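Local structure of uridine phosphorylase (Phytophthora capsici LT1534, 6KD3) at the interface of chains A and B. The protein catalyses the reversible phosphorolysis of uridine, giving uracil and ribose 1-phosphate. Residues are numbered along the deposited sequence; one frame, centred on the assembly and turned at random. Chains: chain A/B, Uridine phosphorylase.

Contacts 1 and 2 are neighbouring patches of one two-fold symmetric interface, with centres of their C-alpha atoms about 9 Å apart. They share A:Glu215 and A:Gly216. On chain B they follow one loop: residues 170 to 172 belong to contact 1, and the next residue, B:Leu173, makes contact 2. Contact 1 also takes in the helix 112-129 of chain B, while contact 2 reaches the helix 230-242 of chain A. The symmetry gives each patch a twin with the chains exchanged. Dimers are the common building unit of uridine phosphorylases, so the pairing is probably the biological one.

Contact 1: the interface of chains A and B. Residues chain A 212, 215-216; chain B 117, 121, 170-172.
A:Asp212 faces chain B with both carboxylate oxygens, and A:Glu215 lays its carboxylate against B:Val172. Both belong to the DFYEGQGR segment of a nucleoside phosphorylase of the phosphorylase superfamily. In uridine phosphorylases the Gln and Arg of this segment bind uracil, so chain B probably packs against the uracil-recognition loop. The loop sits here between a helix and a loop of chain B. On the helix side, OD1 of A:Asp212 lies 3.9 Å from OG of B:Ser117, the serine hydroxyl. That is a polar approach and not a hydrogen bond. On the loop side, OD2 of A:Asp212 lies 3.9 Å from CG1 of B:Val170, whose side chain is incompletely modelled. The aspartate CG points away from the backbone N (chi1 -156°), which directs the carboxylate between B:Ser117 and B:Val170. A:Glu215 reaches out with an extended chain beyond CG. Its OE2 meets the CG2 methyl of B:Val172 at 3.3 Å, and the two side chains cross obliquely. The backbone also takes part: CA of A:Gly216 lies 3.8 Å from the carbonyl O of B:Ala171.

Beside B:Ser117, one helical turn on, B:His121 also faces chain A. The ring's CE1 is 4.2 Å from OD1 of A:Asp212. NE2 of B:His121 stands 4.2 Å from OE1 of A:Glu215. Within chain B, ND1 of B:His121 donates a hydrogen bond to the carbonyl O of B:Ser117 at 2.7 Å (152° at H). The donor approaches 21° out of the carbonyl plane. The acceptor lies close to the imidazole plane, and the bond helps fix the rotation of the ring.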
ATOM      1  N   ASP A 212       4.591   9.191   3.980  1.00 27.05           N
ATOM      2  CA  ASP A 212       5.966   8.732   4.156  1.00 21.24           C
ATOM      3  C   ASP A 212       6.237   8.451   5.633  1.00 26.16           C
ATOM      4  O   ASP A 212       6.358   9.384   6.438  1.00 18.57           O
ATOM      5  CB  ASP A 212       6.954   9.732   3.592  1.00 16.95           C
ATOM      6  CG  ASP A 212       8.254   9.075   3.235  1.00 23.91           C
ATOM      7  OD1 ASP A 212       8.413   7.906   3.662  1.00 19.08           O
ATOM      8  OD2 ASP A 212       9.087   9.698   2.523  1.00 22.88           O
ATOM      9  N   GLU A 215      10.164  10.309   6.653  1.00 12.06           N
ATOM     10  CA  GLU A 215      10.376  11.743   6.694  1.00 15.64           C
ATOM     11  C   GLU A 215       9.097  12.468   7.041  1.00 17.08           C
ATOM     12  O   GLU A 215       9.131  13.471   7.757  1.00 14.07           O
ATOM     13  CB  GLU A 215      10.907  12.235   5.360  1.00 24.45           C
ATOM     14  CG  GLU A 215      12.177  11.612   4.885  1.00 18.29           C
ATOM     15  CD  GLU A 215      12.504  12.159   3.566  1.00 17.99           C
ATOM     16  OE1 GLU A 215      12.317  11.451   2.561  1.00 20.74           O
ATOM     17  OE2 GLU A 215      12.883  13.344   3.541  1.00 29.27           O
ATOM     18  N   GLY A 216       7.963  11.998   6.507  1.00 24.06           N
ATOM     19  CA  GLY A 216       6.698  12.671   6.765  1.00 14.91           C
ATOM     20  C   GLY A 216       6.438  12.777   8.245  1.00 19.74           C
ATOM     21  O   GLY A 216       6.282  13.877   8.798  1.00 17.25           O
TER
ATOM     22  N   SER B 117       7.654   2.809  -0.361  1.00 25.35           N
ATOM     23  CA  SER B 117       8.705   3.596   0.291  1.00 25.51           C
ATOM     24  C   SER B 117       9.133   3.019   1.638  1.00 17.50           C
ATOM     25  O   SER B 117      10.220   3.339   2.113  1.00 18.81           O
ATOM     26  CB  SER B 117       8.264   5.054   0.474  1.00 25.01           C
ATOM     27  OG  SER B 117       9.390   5.919   0.481  1.00 19.26           O
ATOM     28  N   HIS B 121      13.079   2.202   2.125  1.00 29.58           N
ATOM     29  CA  HIS B 121      13.864   2.967   3.096  1.00 30.66           C
ATOM     30  C   HIS B 121      14.631   2.058   4.046  1.00 33.15           C
ATOM     31  O   HIS B 121      15.831   2.252   4.265  1.00 40.88           O
ATOM     32  CB  HIS B 121      12.967   3.931   3.861  1.00 19.67           C
ATOM     33  CG  HIS B 121      12.806   5.238   3.159  1.00 28.12           C
ATOM     34  ND1 HIS B 121      11.854   5.445   2.185  1.00 27.46           N
ATOM     35  CD2 HIS B 121      13.509   6.393   3.250  1.00 29.51           C
ATOM     36  CE1 HIS B 121      11.962   6.675   1.720  1.00 26.52           C
ATOM     37  NE2 HIS B 121      12.956   7.275   2.352  1.00 25.29           N
ATOM     38  N   VAL B 170       7.535  15.238  -2.331  1.00 48.59           N
ATOM     39  CA  VAL B 170       7.650  14.529  -1.058  1.00 37.90           C
ATOM     40  C   VAL B 170       7.222  15.469   0.059  1.00 32.50           C
ATOM     41  O   VAL B 170       7.562  16.658   0.041  1.00 28.27           O
ATOM     42  CB  VAL B 170       9.081  14.018  -0.796  1.00 29.47           C
ATOM     43  CG1 VAL B 170       9.069  12.953   0.290  1.00 25.75           C
ATOM     44  N   ALA B 171       6.477  14.931   1.032  1.00 44.32           N
ATOM     45  CA  ALA B 171       6.110  15.698   2.222  1.00 38.79           C
ATOM     46  C   ALA B 171       7.257  15.637   3.218  1.00 34.64           C
ATOM     47  O   ALA B 171       7.697  14.540   3.572  1.00 34.03           O
ATOM     48  CB  ALA B 171       4.835  15.148   2.858  1.00 17.47           C
ATOM     49  N   VAL B 172       7.859  16.723   3.642  1.00 26.72           N
ATOM     50  CA  VAL B 172       8.969  16.572   4.581  1.00 33.74           C
ATOM     51  C   VAL B 172       8.733  17.593   5.655  1.00 37.35           C
ATOM     52  O   VAL B 172       9.441  18.588   5.758  1.00 38.66           O
ATOM     53  CB  VAL B 172      10.307  16.825   3.919  1.00 24.63           C
ATOM     54  CG1 VAL B 172      11.359  16.881   4.968  1.00 26.52           C
ATOM     55  CG2 VAL B 172      10.603  15.703   2.970  1.00 27.46           C
TER

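Contact 2: the interface of chains A and B. Residues chain A 215-216, 218, 227, 231-232, 235; chain B 173.
B:Leu173 packs against chain A between the ring of A:Tyr227 and the start of the A:Phe235 side chain. Its two methyl groups divide the work. CD1 sits over one face of the tyrosine ring, 3.7 Å from the centroid and offset toward the rim, in a CH-pi contact. The nearest ring atom is CD2 of A:Tyr227, at 3.6 Å from CD1 of B:Leu173. The side chains cross at about a right angle, and the leucine presents its CD1 methyl to the ring. The tyrosine CG stands between its backbone N and carbonyl carbon (chi1 54°), a crowded position that turns the ring face toward the leucine.

The other methyl, CD2, points to the helix 230-242 of chain A. There it packs by A:Phe235, whose side chain is incompletely modelled; the spacing of this pair is doubtful. CD2 of B:Leu173 also lies 4.0 Å from CA of A:Gly218. The backbone O of A:Asp231 is 4.3 Å from the same CD2 methyl and lies beside it near the start of the helix. The turn of the leucine about its first torsion (chi1 -46°) places CD1 over the tyrosine and CD2 by A:Phe235 and A:Gly218. CG of B:Leu173 lies 4.3 Å from the carbonyl O of A:Glu215, in the DFYEGQGR segment.

Within chain A, the phenol OH of A:Tyr227 makes a weak hydrogen bond to O of A:Gly218. This may help to keep the ring beside that segment. The site is an apolar contact that buries 111 Å² of B:Leu173. The leucine packs on the stretch that carries the uracil-binding residues, and dimerisation may thereby help shape the active site.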
ATOM      1  N   GLU A 215      10.164  10.309   6.653  1.00 12.06           N
ATOM      2  CA  GLU A 215      10.376  11.743   6.694  1.00 15.64           C
ATOM      3  C   GLU A 215       9.097  12.468   7.041  1.00 17.08           C
ATOM      4  O   GLU A 215       9.131  13.471   7.757  1.00 14.07           O
ATOM      5  CB  GLU A 215      10.907  12.235   5.360  1.00 24.45           C
ATOM      6  CG  GLU A 215      12.177  11.612   4.885  1.00 18.29           C
ATOM      7  CD  GLU A 215      12.504  12.159   3.566  1.00 17.99           C
ATOM      8  OE1 GLU A 215      12.317  11.451   2.561  1.00 20.74           O
ATOM      9  OE2 GLU A 215      12.883  13.344   3.541  1.00 29.27           O
ATOM     10  N   GLY A 216       7.963  11.998   6.507  1.00 24.06           N
ATOM     11  CA  GLY A 216       6.698  12.671   6.765  1.00 14.91           C
ATOM     12  C   GLY A 216       6.438  12.777   8.245  1.00 19.74           C
ATOM     13  O   GLY A 216       6.282  13.877   8.798  1.00 17.25           O
ATOM     14  N   GLY A 218       8.092  13.171  10.825  1.00 15.60           N
ATOM     15  CA  GLY A 218       9.163  13.674  11.668  1.00 16.09           C
ATOM     16  C   GLY A 218      10.455  12.863  11.671  1.00 20.60           C
ATOM     17  O   GLY A 218      11.536  13.446  11.745  1.00 29.28           O
ATOM     18  N   TYR A 227      16.529  17.623   8.168  1.00 28.23           N
ATOM     19  CA  TYR A 227      16.062  18.312   9.361  1.00 27.77           C
ATOM     20  C   TYR A 227      16.591  17.509  10.545  1.00 29.93           C
ATOM     21  O   TYR A 227      17.109  16.402  10.373  1.00 28.27           O
ATOM     22  CB  TYR A 227      14.536  18.408   9.381  1.00 24.04           C
ATOM     23  CG  TYR A 227      13.892  17.049   9.224  1.00 27.92           C
ATOM     24  CD1 TYR A 227      13.914  16.129  10.274  1.00 25.79           C
ATOM     25  CD2 TYR A 227      13.277  16.669   8.026  1.00 23.21           C
ATOM     26  CE1 TYR A 227      13.347  14.882  10.146  1.00 25.02           C
ATOM     27  CE2 TYR A 227      12.683  15.418   7.901  1.00 17.95           C
ATOM     28  CZ  TYR A 227      12.731  14.531   8.970  1.00 18.79           C
ATOM     29  OH  TYR A 227      12.171  13.283   8.898  1.00 18.92           O
ATOM     30  N   ASP A 231      13.794  20.443  14.998  1.00 23.86           N
ATOM     31  CA  ASP A 231      12.868  20.817  13.935  1.00 20.02           C
ATOM     32  C   ASP A 231      11.769  19.789  13.698  1.00 24.54           C
ATOM     33  O   ASP A 231      10.753  20.139  13.088  1.00 20.50           O
ATOM     34  CB  ASP A 231      13.630  21.031  12.615  1.00 26.41           C
ATOM     35  CG  ASP A 231      14.980  21.753  12.813  1.00 27.26           C
ATOM     36  OD1 ASP A 231      14.956  22.998  12.931  1.00 24.03           O
ATOM     37  OD2 ASP A 231      16.054  21.091  12.832  1.00 23.85           O
ATOM     38  N   LYS A 232      11.970  18.527  14.130  1.00 29.34           N
ATOM     39  CA  LYS A 232      10.881  17.554  14.236  1.00 16.66           C
ATOM     40  C   LYS A 232      10.031  17.821  15.473  1.00 21.17           C
ATOM     41  O   LYS A 232       8.817  17.585  15.456  1.00 29.78           O
ATOM     42  CB  LYS A 232      11.435  16.133  14.288  1.00 17.62           C
ATOM     43  CG  LYS A 232      10.556  15.135  15.073  1.00 20.23           C
ATOM     44  CD  LYS A 232      11.279  13.823  15.320  1.00 18.73           C
ATOM     45  CE  LYS A 232      11.231  13.393  16.754  1.00 21.38           C
ATOM     46  NZ  LYS A 232      12.265  12.356  17.010  1.00 23.20           N
ATOM     47  N   PHE A 235       7.357  20.650  14.428  1.00 26.21           N
ATOM     48  CA  PHE A 235       6.240  20.061  13.687  1.00 12.83           C
ATOM     49  C   PHE A 235       5.343  19.263  14.623  1.00 16.19           C
ATOM     50  O   PHE A 235       4.244  19.724  14.955  1.00 16.53           O
ATOM     51  CB  PHE A 235       6.742  19.182  12.544  1.00 13.58           C
ATOM     52  CG  PHE A 235       5.649  18.698  11.608  1.00 17.23           C
TER
ATOM     53  N   LEU B 173       7.591  17.407   6.317  1.00 23.53           N
ATOM     54  CA  LEU B 173       6.973  18.264   7.302  1.00 28.73           C
ATOM     55  C   LEU B 173       6.509  19.621   6.651  1.00 37.04           C
ATOM     56  O   LEU B 173       6.216  20.542   7.361  1.00 40.58           O
ATOM     57  CB  LEU B 173       7.878  18.456   8.548  1.00 35.32           C
ATOM     58  CG  LEU B 173       8.703  17.452   9.418  1.00 27.53           C
ATOM     59  CD1 LEU B 173      10.167  17.767   9.493  1.00 27.22           C
ATOM     60  CD2 LEU B 173       8.243  17.451  10.858  1.00 22.55           C
TER